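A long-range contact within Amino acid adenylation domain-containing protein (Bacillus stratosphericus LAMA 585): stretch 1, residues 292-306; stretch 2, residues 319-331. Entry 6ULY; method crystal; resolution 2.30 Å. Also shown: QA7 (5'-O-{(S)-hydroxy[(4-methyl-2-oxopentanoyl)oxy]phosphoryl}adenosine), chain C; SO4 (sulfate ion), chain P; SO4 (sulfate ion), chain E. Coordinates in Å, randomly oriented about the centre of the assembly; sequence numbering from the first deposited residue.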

ATOM      1  N   LEU A 292     -22.598 -14.627 -35.478  1.00 41.71           N
ATOM      2  CA  LEU A 292     -22.486 -14.716 -34.026  1.00 45.93           C
ATOM      3  C   LEU A 292     -23.767 -15.262 -33.401  1.00 48.26           C
ATOM      4  O   LEU A 292     -24.100 -14.938 -32.257  1.00 47.91           O
ATOM      5  CB  LEU A 292     -22.138 -13.349 -33.436  1.00 45.78           C
ATOM      6  CG  LEU A 292     -20.879 -12.692 -34.010  1.00 41.20           C
ATOM      7  CD1 LEU A 292     -20.700 -11.288 -33.465  1.00 46.54           C
ATOM      8  CD2 LEU A 292     -19.642 -13.532 -33.726  1.00 47.34           C
ATOM      9  N   SER A 293     -24.486 -16.105 -34.144  1.00 47.28           N
ATOM     10  CA  SER A 293     -25.761 -16.635 -33.680  1.00 45.83           C
ATOM     11  C   SER A 293     -25.596 -17.726 -32.633  1.00 40.25           C
ATOM     12  O   SER A 293     -26.551 -18.010 -31.903  1.00 41.73           O
ATOM     13  CB  SER A 293     -26.565 -17.180 -34.870  1.00 49.45           C
ATOM     14  OG  SER A 293     -25.851 -18.198 -35.549  1.00 44.62           O
ATOM     15  N   ALA A 294     -24.414 -18.339 -32.541  1.00 40.12           N
ATOM     16  CA  ALA A 294     -24.174 -19.368 -31.537  1.00 40.86           C
ATOM     17  C   ALA A 294     -23.842 -18.793 -30.163  1.00 44.48           C
ATOM     18  O   ALA A 294     -23.992 -19.501 -29.161  1.00 44.89           O
ATOM     19  CB  ALA A 294     -23.032 -20.287 -31.981  1.00 40.11           C
ATOM     20  N   MET A 295     -23.398 -17.539 -30.094  1.00 50.55           N
ATOM     21  CA  MET A 295     -22.987 -16.943 -28.826  1.00 40.33           C
ATOM     22  C   MET A 295     -24.198 -16.759 -27.918  1.00 44.88           C
ATOM     23  O   MET A 295     -25.171 -16.095 -28.291  1.00 49.38           O
ATOM     24  CB  MET A 295     -22.297 -15.604 -29.078  1.00 39.01           C
ATOM     25  CG  MET A 295     -21.889 -14.839 -27.809  1.00 51.78           C
ATOM     26  SD  MET A 295     -20.815 -15.777 -26.696  1.00 50.91           S
ATOM     27  CE  MET A 295     -19.499 -16.288 -27.803  1.00 43.03           C
ATOM     28  N   THR A 296     -24.132 -17.337 -26.719  1.00 48.05           N
ATOM     29  CA  THR A 296     -25.190 -17.194 -25.732  1.00 47.19           C
ATOM     30  C   THR A 296     -24.750 -16.498 -24.453  1.00 50.67           C
ATOM     31  O   THR A 296     -25.610 -16.004 -23.716  1.00 52.97           O
ATOM     32  CB  THR A 296     -25.769 -18.569 -25.357  1.00 44.61           C
ATOM     33  OG1 THR A 296     -24.736 -19.398 -24.809  1.00 46.05           O
ATOM     34  CG2 THR A 296     -26.364 -19.252 -26.581  1.00 45.87           C
ATOM     35  N   CYS A 297     -23.447 -16.425 -24.175  1.00 47.65           N
ATOM     36  CA  CYS A 297     -22.951 -15.953 -22.883  1.00 50.93           C
ATOM     37  C   CYS A 297     -21.685 -15.129 -23.102  1.00 43.42           C
ATOM     38  O   CYS A 297     -20.612 -15.685 -23.345  1.00 44.08           O
ATOM     39  CB  CYS A 297     -22.690 -17.133 -21.955  1.00 46.44           C
ATOM     40  SG  CYS A 297     -21.837 -16.711 -20.420  1.00 45.50           S
ATOM     41  N   MET A 298     -21.807 -13.811 -23.001  1.00 43.75           N
ATOM     42  CA  MET A 298     -20.661 -12.906 -23.049  1.00 46.89           C
ATOM     43  C   MET A 298     -20.532 -12.272 -21.667  1.00 42.24           C
ATOM     44  O   MET A 298     -21.153 -11.250 -21.374  1.00 38.09           O
ATOM     45  CB  MET A 298     -20.823 -11.846 -24.128  1.00 44.05           C
ATOM     46  CG  MET A 298     -21.041 -12.396 -25.520  1.00 46.93           C
ATOM     47  SD  MET A 298     -20.711 -11.146 -26.777  1.00 48.74           S
ATOM     48  CE  MET A 298     -18.919 -11.207 -26.816  1.00 38.03           C
ATOM     49  N   ILE A 299     -19.716 -12.887 -20.815  1.00 43.63           N
ATOM     50  CA  ILE A 299     -19.535 -12.373 -19.465  1.00 41.25           C
ATOM     51  C   ILE A 299     -18.699 -11.103 -19.518  1.00 42.59           C
ATOM     52  O   ILE A 299     -17.655 -11.051 -20.181  1.00 40.76           O
ATOM     53  CB  ILE A 299     -18.892 -13.436 -18.564  1.00 41.33           C
ATOM     54  CG1 ILE A 299     -19.900 -14.548 -18.270  1.00 38.55           C
ATOM     55  CG2 ILE A 299     -18.388 -12.800 -17.274  1.00 41.27           C
ATOM     56  CD1 ILE A 299     -19.276 -15.839 -17.782  1.00 35.25           C
ATOM     57  N   ASN A 300     -19.166 -10.069 -18.827  1.00 39.78           N
ATOM     58  CA  ASN A 300     -18.491  -8.778 -18.750  1.00 43.00           C
ATOM     59  C   ASN A 300     -18.156  -8.523 -17.284  1.00 40.66           C
ATOM     60  O   ASN A 300     -19.051  -8.244 -16.479  1.00 38.08           O
ATOM     61  CB  ASN A 300     -19.378  -7.673 -19.324  1.00 42.63           C
ATOM     62  CG  ASN A 300     -18.695  -6.322 -19.343  1.00 43.77           C
ATOM     63  OD1 ASN A 300     -17.678  -6.118 -18.684  1.00 48.33           O
ATOM     64  ND2 ASN A 300     -19.261  -5.386 -20.095  1.00 46.34           N
ATOM     65  N   GLY A 301     -16.875  -8.627 -16.935  1.00 39.93           N
ATOM     66  CA  GLY A 301     -16.472  -8.440 -15.553  1.00 41.14           C
ATOM     67  C   GLY A 301     -14.983  -8.219 -15.418  1.00 44.42           C
ATOM     68  O   GLY A 301     -14.213  -8.423 -16.361  1.00 39.34           O
ATOM     69  N   ALA A 302     -14.602  -7.791 -14.204  1.00 40.62           N
ATOM     70  CA  ALA A 302     -13.233  -7.476 -13.786  1.00 42.91           C
ATOM     71  C   ALA A 302     -13.083  -5.978 -13.538  1.00 48.24           C
ATOM     72  O   ALA A 302     -12.141  -5.547 -12.863  1.00 45.47           O
ATOM     73  CB  ALA A 302     -12.185  -7.935 -14.801  1.00 36.58           C
ATOM     74  N   GLU A 303     -13.998  -5.177 -14.075  1.00 46.50           N
ATOM     75  CA  GLU A 303     -13.985  -3.739 -13.841  1.00 44.10           C
ATOM     76  C   GLU A 303     -15.398  -3.209 -14.050  1.00 43.92           C
ATOM     77  O   GLU A 303     -16.334  -3.965 -14.328  1.00 45.04           O
ATOM     78  CB  GLU A 303     -12.973  -3.037 -14.752  1.00 49.99           C
ATOM     79  CG  GLU A 303     -13.195  -3.266 -16.244  1.00 51.63           C
ATOM     80  CD  GLU A 303     -12.120  -2.614 -17.101  1.00 59.40           C
ATOM     81  OE1 GLU A 303     -12.357  -2.403 -18.309  1.00 53.02           O
ATOM     82  OE2 GLU A 303     -11.034  -2.311 -16.563  1.00 63.13           O
ATOM     83  N   ALA A 304     -15.543  -1.895 -13.917  1.00 43.94           N
ATOM     84  CA  ALA A 304     -16.857  -1.276 -14.004  1.00 49.85           C
ATOM     85  C   ALA A 304     -17.520  -1.608 -15.334  1.00 45.68           C
ATOM     86  O   ALA A 304     -16.941  -1.398 -16.404  1.00 47.50           O
ATOM     87  CB  ALA A 304     -16.736   0.238 -13.837  1.00 51.83           C
ATOM     88  N   VAL A 305     -18.740  -2.131 -15.258  1.00 44.65           N
ATOM     89  CA  VAL A 305     -19.541  -2.437 -16.439  1.00 48.79           C
ATOM     90  C   VAL A 305     -20.356  -1.190 -16.766  1.00 50.52           C
ATOM     91  O   VAL A 305     -21.226  -0.786 -15.991  1.00 42.22           O
ATOM     92  CB  VAL A 305     -20.447  -3.653 -16.208  1.00 45.71           C
ATOM     93  CG1 VAL A 305     -21.252  -3.973 -17.467  1.00 44.94           C
ATOM     94  CG2 VAL A 305     -19.618  -4.857 -15.783  1.00 42.99           C
ATOM     95  N   VAL A 306     -20.068  -0.580 -17.908  1.00 51.31           N
ATOM     96  CA  VAL A 306     -20.691   0.689 -18.298  1.00 50.66           C
ATOM     97  C   VAL A 306     -21.949   0.371 -19.091  1.00 50.09           C
ATOM     98  O   VAL A 306     -21.873  -0.343 -20.103  1.00 52.06           O
ATOM     99  CB  VAL A 306     -19.723   1.550 -19.119  1.00 50.56           C
ATOM    100  CG1 VAL A 306     -20.367   2.884 -19.459  1.00 52.84           C
ATOM    101  CG2 VAL A 306     -18.418   1.755 -18.360  1.00 47.41           C
ATOM    102  N   PRO A 319     -26.844  -6.883 -36.156  1.00 53.51           N
ATOM    103  CA  PRO A 319     -26.929  -7.367 -37.546  1.00 51.65           C
ATOM    104  C   PRO A 319     -26.086  -8.600 -37.816  1.00 50.21           C
ATOM    105  O   PRO A 319     -26.403  -9.351 -38.746  1.00 56.63           O
ATOM    106  CB  PRO A 319     -26.451  -6.164 -38.375  1.00 52.78           C
ATOM    107  CG  PRO A 319     -25.736  -5.269 -37.410  1.00 55.28           C
ATOM    108  CD  PRO A 319     -26.423  -5.471 -36.094  1.00 50.60           C
ATOM    109  N   HIS A 320     -25.036  -8.847 -37.035  1.00 47.35           N
ATOM    110  CA  HIS A 320     -24.194 -10.021 -37.227  1.00 42.92           C
ATOM    111  C   HIS A 320     -24.695 -11.239 -36.455  1.00 39.03           C
ATOM    112  O   HIS A 320     -23.963 -12.227 -36.333  1.00 39.06           O
ATOM    113  CB  HIS A 320     -22.749  -9.701 -36.830  1.00 42.84           C
ATOM    114  CG  HIS A 320     -22.147  -8.574 -37.612  1.00 52.34           C
ATOM    115  ND1 HIS A 320     -21.617  -8.743 -38.874  1.00 49.57           N
ATOM    116  CD2 HIS A 320     -21.996  -7.262 -37.314  1.00 50.60           C
ATOM    117  CE1 HIS A 320     -21.163  -7.583 -39.317  1.00 46.23           C
ATOM    118  NE2 HIS A 320     -21.382  -6.668 -38.389  1.00 50.10           N
ATOM    119  N   GLY A 321     -25.918 -11.193 -35.936  1.00 38.17           N
ATOM    120  CA  GLY A 321     -26.513 -12.343 -35.288  1.00 43.82           C
ATOM    121  C   GLY A 321     -26.268 -12.474 -33.800  1.00 47.29           C
ATOM    122  O   GLY A 321     -26.532 -13.546 -33.243  1.00 51.67           O
ATOM    123  N   LEU A 322     -25.779 -11.435 -33.132  1.00 49.38           N
ATOM    124  CA  LEU A 322     -25.594 -11.500 -31.686  1.00 45.61           C
ATOM    125  C   LEU A 322     -26.919 -11.194 -31.002  1.00 41.73           C
ATOM    126  O   LEU A 322     -27.450 -10.086 -31.135  1.00 45.25           O
ATOM    127  CB  LEU A 322     -24.518 -10.523 -31.225  1.00 42.47           C
ATOM    128  CG  LEU A 322     -24.097 -10.707 -29.761  1.00 44.47           C
ATOM    129  CD1 LEU A 322     -23.183 -11.918 -29.616  1.00 41.55           C
ATOM    130  CD2 LEU A 322     -23.429  -9.456 -29.217  1.00 42.38           C
ATOM    131  N   LYS A 323     -27.459 -12.176 -30.284  1.00 39.96           N
ATOM    132  CA  LYS A 323     -28.683 -11.946 -29.533  1.00 49.09           C
ATOM    133  C   LYS A 323     -28.443 -10.876 -28.475  1.00 44.77           C
ATOM    134  O   LYS A 323     -27.345 -10.746 -27.928  1.00 41.70           O
ATOM    135  CB  LYS A 323     -29.167 -13.243 -28.883  1.00 53.68           C
ATOM    136  CG  LYS A 323     -29.878 -14.183 -29.843  1.00 57.02           C
ATOM    137  CD  LYS A 323     -30.110 -15.562 -29.224  1.00 58.11           C
ATOM    138  CE  LYS A 323     -28.860 -16.433 -29.293  1.00 61.41           C
ATOM    139  NZ  LYS A 323     -28.499 -16.798 -30.698  1.00 59.50           N
ATOM    140  N   GLY A 324     -29.486 -10.099 -28.195  1.00 44.90           N
ATOM    141  CA  GLY A 324     -29.389  -8.947 -27.328  1.00 51.17           C
ATOM    142  C   GLY A 324     -29.361  -9.233 -25.846  1.00 48.52           C
ATOM    143  O   GLY A 324     -29.390  -8.288 -25.052  1.00 50.72           O
ATOM    144  N   ASP A 325     -29.300 -10.505 -25.443  1.00 48.03           N
ATOM    145  CA  ASP A 325     -29.328 -10.888 -24.033  1.00 52.35           C
ATOM    146  C   ASP A 325     -28.118 -11.732 -23.647  1.00 51.33           C
ATOM    147  O   ASP A 325     -28.137 -12.395 -22.606  1.00 55.04           O
ATOM    148  CB  ASP A 325     -30.619 -11.649 -23.713  1.00 45.13           C
ATOM    149  CG  ASP A 325     -30.686 -13.007 -24.399  1.00 55.79           C
ATOM    150  OD1 ASP A 325     -29.957 -13.221 -25.393  1.00 51.25           O
ATOM    151  OD2 ASP A 325     -31.472 -13.865 -23.946  1.00 60.23           O
ATOM    152  N   VAL A 326     -27.062 -11.723 -24.465  1.00 47.34           N
ATOM    153  CA  VAL A 326     -25.904 -12.566 -24.192  1.00 46.23           C
ATOM    154  C   VAL A 326     -24.948 -11.952 -23.175  1.00 44.32           C
ATOM    155  O   VAL A 326     -24.149 -12.683 -22.576  1.00 45.31           O
ATOM    156  CB  VAL A 326     -25.125 -12.864 -25.486  1.00 44.65           C
ATOM    157  CG1 VAL A 326     -26.043 -13.485 -26.529  1.00 48.50           C
ATOM    158  CG2 VAL A 326     -24.467 -11.589 -26.023  1.00 44.42           C
ATOM    159  N   ILE A 327     -24.989 -10.639 -22.970  1.00 42.15           N
ATOM    160  CA  ILE A 327     -24.019  -9.977 -22.105  1.00 49.35           C
ATOM    161  C   ILE A 327     -24.429 -10.184 -20.653  1.00 45.88           C
ATOM    162  O   ILE A 327     -25.520  -9.773 -20.240  1.00 39.80           O
ATOM    163  CB  ILE A 327     -23.897  -8.484 -22.439  1.00 50.33           C
ATOM    164  CG1 ILE A 327     -23.068  -8.300 -23.712  1.00 45.96           C
ATOM    165  CG2 ILE A 327     -23.277  -7.727 -21.262  1.00 45.50           C
ATOM    166  CD1 ILE A 327     -22.922  -6.856 -24.153  1.00 47.86           C
ATOM    167  N   ARG A 328     -23.549 -10.805 -19.875  1.00 42.74           N
ATOM    168  CA  ARG A 328     -23.804 -11.097 -18.465  1.00 50.00           C
ATOM    169  C   ARG A 328     -22.787 -10.369 -17.599  1.00 41.46           C
ATOM    170  O   ARG A 328     -21.645 -10.839 -17.446  1.00 38.93           O
ATOM    171  CB  ARG A 328     -23.754 -12.603 -18.218  1.00 41.16           C
ATOM    172  CG  ARG A 328     -24.761 -13.362 -19.054  1.00 47.83           C
ATOM    173  CD  ARG A 328     -24.839 -14.828 -18.675  1.00 48.98           C
ATOM    174  NE  ARG A 328     -25.564 -15.594 -19.685  1.00 56.13           N
ATOM    175  CZ  ARG A 328     -25.648 -16.920 -19.708  1.00 52.20           C
ATOM    176  NH1 ARG A 328     -25.055 -17.646 -18.771  1.00 49.25           N
ATOM    177  NH2 ARG A 328     -26.325 -17.522 -20.676  1.00 62.92           N
ATOM    178  N   PRO A 329     -23.133  -9.215 -17.032  1.00 41.95           N
ATOM    179  CA  PRO A 329     -22.231  -8.580 -16.065  1.00 42.89           C
ATOM    180  C   PRO A 329     -21.912  -9.528 -14.919  1.00 44.59           C
ATOM    181  O   PRO A 329     -22.750 -10.328 -14.496  1.00 43.87           O
ATOM    182  CB  PRO A 329     -23.022  -7.356 -15.590  1.00 43.44           C
ATOM    183  CG  PRO A 329     -23.963  -7.057 -16.710  1.00 41.64           C
ATOM    184  CD  PRO A 329     -24.312  -8.380 -17.325  1.00 42.92           C
ATOM    185  N   ALA A 330     -20.680  -9.441 -14.423  1.00 40.52           N
ATOM    186  CA  ALA A 330     -20.243 -10.303 -13.335  1.00 41.41           C
ATOM    187  C   ALA A 330     -19.175  -9.586 -12.522  1.00 40.68           C
ATOM    188  O   ALA A 330     -18.482  -8.697 -13.020  1.00 33.69           O
ATOM    189  CB  ALA A 330     -19.706 -11.636 -13.860  1.00 38.02           C
ATOM    190  N   PHE A 331     -19.051  -9.989 -11.256  1.00 37.10           N
ATOM    191  CA  PHE A 331     -18.036  -9.453 -10.362  1.00 35.84           C
ATOM    192  C   PHE A 331     -17.391 -10.593  -9.591  1.00 35.35           C
ATOM    193  O   PHE A 331     -18.040 -11.590  -9.260  1.00 36.94           O
ATOM    194  CB  PHE A 331     -18.618  -8.426  -9.376  1.00 40.75           C
ATOM    195  CG  PHE A 331     -17.923  -8.410  -8.039  1.00 44.12           C
ATOM    196  CD1 PHE A 331     -16.738  -7.716  -7.868  1.00 43.60           C
ATOM    197  CD2 PHE A 331     -18.449  -9.102  -6.961  1.00 40.25           C
ATOM    198  CE1 PHE A 331     -16.096  -7.707  -6.642  1.00 43.95           C
ATOM    199  CE2 PHE A 331     -17.811  -9.097  -5.740  1.00 42.87           C
ATOM    200  CZ  PHE A 331     -16.633  -8.400  -5.580  1.00 41.74           C
TER
HETATM  201  C01 QA7 C 701     -15.700 -11.656 -12.991  1.00 44.33           C
HETATM  202  C02 QA7 C 701     -14.223 -11.780 -12.997  1.00 40.95           C
HETATM  203  C03 QA7 C 701     -13.823 -13.223 -12.863  1.00 43.30           C
HETATM  204  C04 QA7 C 701     -13.747 -10.818 -11.956  1.00 43.01           C
HETATM  205  C05 QA7 C 701     -12.611 -11.240 -11.078  1.00 44.10           C
HETATM  206  C06 QA7 C 701     -11.430 -10.338 -10.930  1.00 42.01           C
HETATM  207  C10 QA7 C 701     -10.899  -8.008  -8.412  1.00 43.28           C
HETATM  208  C11 QA7 C 701     -11.314  -6.699  -8.332  1.00 47.53           C
HETATM  209  C12 QA7 C 701     -12.594  -6.605  -7.399  1.00 49.13           C
HETATM  210  C13 QA7 C 701     -13.200  -5.629  -7.822  1.00 49.35           C
HETATM  211  C14 QA7 C 701     -12.837  -5.483  -9.421  1.00 50.13           C
HETATM  212  C16 QA7 C 701     -14.157  -7.080 -10.594  1.00 47.33           C
HETATM  213  C18 QA7 C 701     -15.835  -5.913 -11.200  1.00 44.48           C
HETATM  214  C19 QA7 C 701     -17.008  -5.364 -11.707  1.00 39.75           C
HETATM  215  C21 QA7 C 701     -16.469  -3.381 -10.837  1.00 45.70           C
HETATM  216  C23 QA7 C 701     -15.017  -5.117 -10.518  1.00 44.86           C
HETATM  217  N15 QA7 C 701     -13.969  -5.871 -10.162  1.00 45.42           N
HETATM  218  N17 QA7 C 701     -15.290  -7.127 -11.231  1.00 46.52           N
HETATM  219  N20 QA7 C 701     -17.281  -4.122 -11.499  1.00 47.49           N
HETATM  220  N22 QA7 C 701     -15.368  -3.832 -10.352  1.00 47.65           N
HETATM  221  N24 QA7 C 701     -17.892  -6.181 -12.421  1.00 43.04           N
HETATM  222  O07 QA7 C 701     -10.430 -10.594 -10.061  1.00 48.97           O
HETATM  223  O09 QA7 C 701      -9.764  -8.151  -9.181  1.00 48.93           O
HETATM  224  O25 QA7 C 701     -11.851  -6.227  -9.646  1.00 45.76           O
HETATM  225  O26 QA7 C 701     -12.792  -4.356  -7.285  1.00 51.27           O
HETATM  226  O27 QA7 C 701     -12.347  -6.545  -5.917  1.00 49.27           O
HETATM  227  O28 QA7 C 701      -8.263  -9.677 -10.512  1.00 59.20           O
HETATM  228  O29 QA7 C 701      -8.754 -10.155  -8.386  1.00 42.14           O
HETATM  229  O30 QA7 C 701     -11.386  -9.414 -11.574  1.00 45.83           O
HETATM  230  O31 QA7 C 701     -12.679 -12.214 -10.501  1.00 46.39           O
HETATM  231  P08 QA7 C 701      -9.299  -9.605  -9.551  1.00 53.97           P
HETATM  232  S   SO4 P 714     -12.628   0.432 -13.175  1.00100.99           S
HETATM  233  O1  SO4 P 714     -13.064  -0.709 -12.467  1.00 60.59           O
HETATM  234  O2  SO4 P 714     -12.151   1.379 -12.243  1.00149.98           O
HETATM  235  O3  SO4 P 714     -11.584   0.110 -14.071  1.00 79.20           O
HETATM  236  O4  SO4 P 714     -13.689   1.019 -13.898  1.00 80.34           O
HETATM  237  S   SO4 E 703     -32.995 -10.703 -30.563  1.00 78.56           S
HETATM  238  O1  SO4 E 703     -34.139 -11.102 -29.799  1.00 76.50           O
HETATM  239  O2  SO4 E 703     -32.221  -9.766 -29.806  1.00 74.76           O
HETATM  240  O3  SO4 E 703     -32.193 -11.853 -30.862  1.00 70.54           O
HETATM  241  O4  SO4 E 703     -33.425 -10.089 -31.784  1.00 81.71           O
HETATM  242  O   HOH W   1     -26.296 -14.678 -30.326  1.00 45.63           O

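Two parallel strands, paired from Met298 with Ile327 through Asn300 with Pro329, lie edge to edge, and the loops before them are joined by polar bonds and apolar packing. The contact buries 906 Å² in total. The strand ladder is all backbone. Met298 N donates to Val326 O (2.6 Å), and Arg328 N donates to Met298 O (2.9 Å). Asn300 N then donates to Arg328 O (2.9 Å), and Ala330 N to Asn300 O (2.9 Å). Pro329 has no amide hydrogen, but this register asks none of it; its CA instead approaches Asn300 O at 3.2 Å.

Side chains line both faces. Ile299 CG2 meets Ala330 CB at 3.8 Å, where the small methyl fits closely. Arg328 lies on that same face, and Cys297 CB covers one face of its guanidinium, 3.7 Å from Arg328 CZ. Met298 and Ile327 share the other face. Met298 CG packs on Val326 CG2 (3.6 Å), and its SD reaches Leu322 CD1 (3.8 Å). Met295 CG touches the same Leu322 CD1 at 3.7 Å.

In the loops, Leu292 N donates to His320 O (2.9 Å). Gly321 has backbone angles that call for glycine. Lys323 extends its amine to Ser293 O, with NZ at 2.6 Å. Water 1 accepts from Lys323 N (2.8 Å) and bonds Met295 O (2.7 Å), bridging the loops.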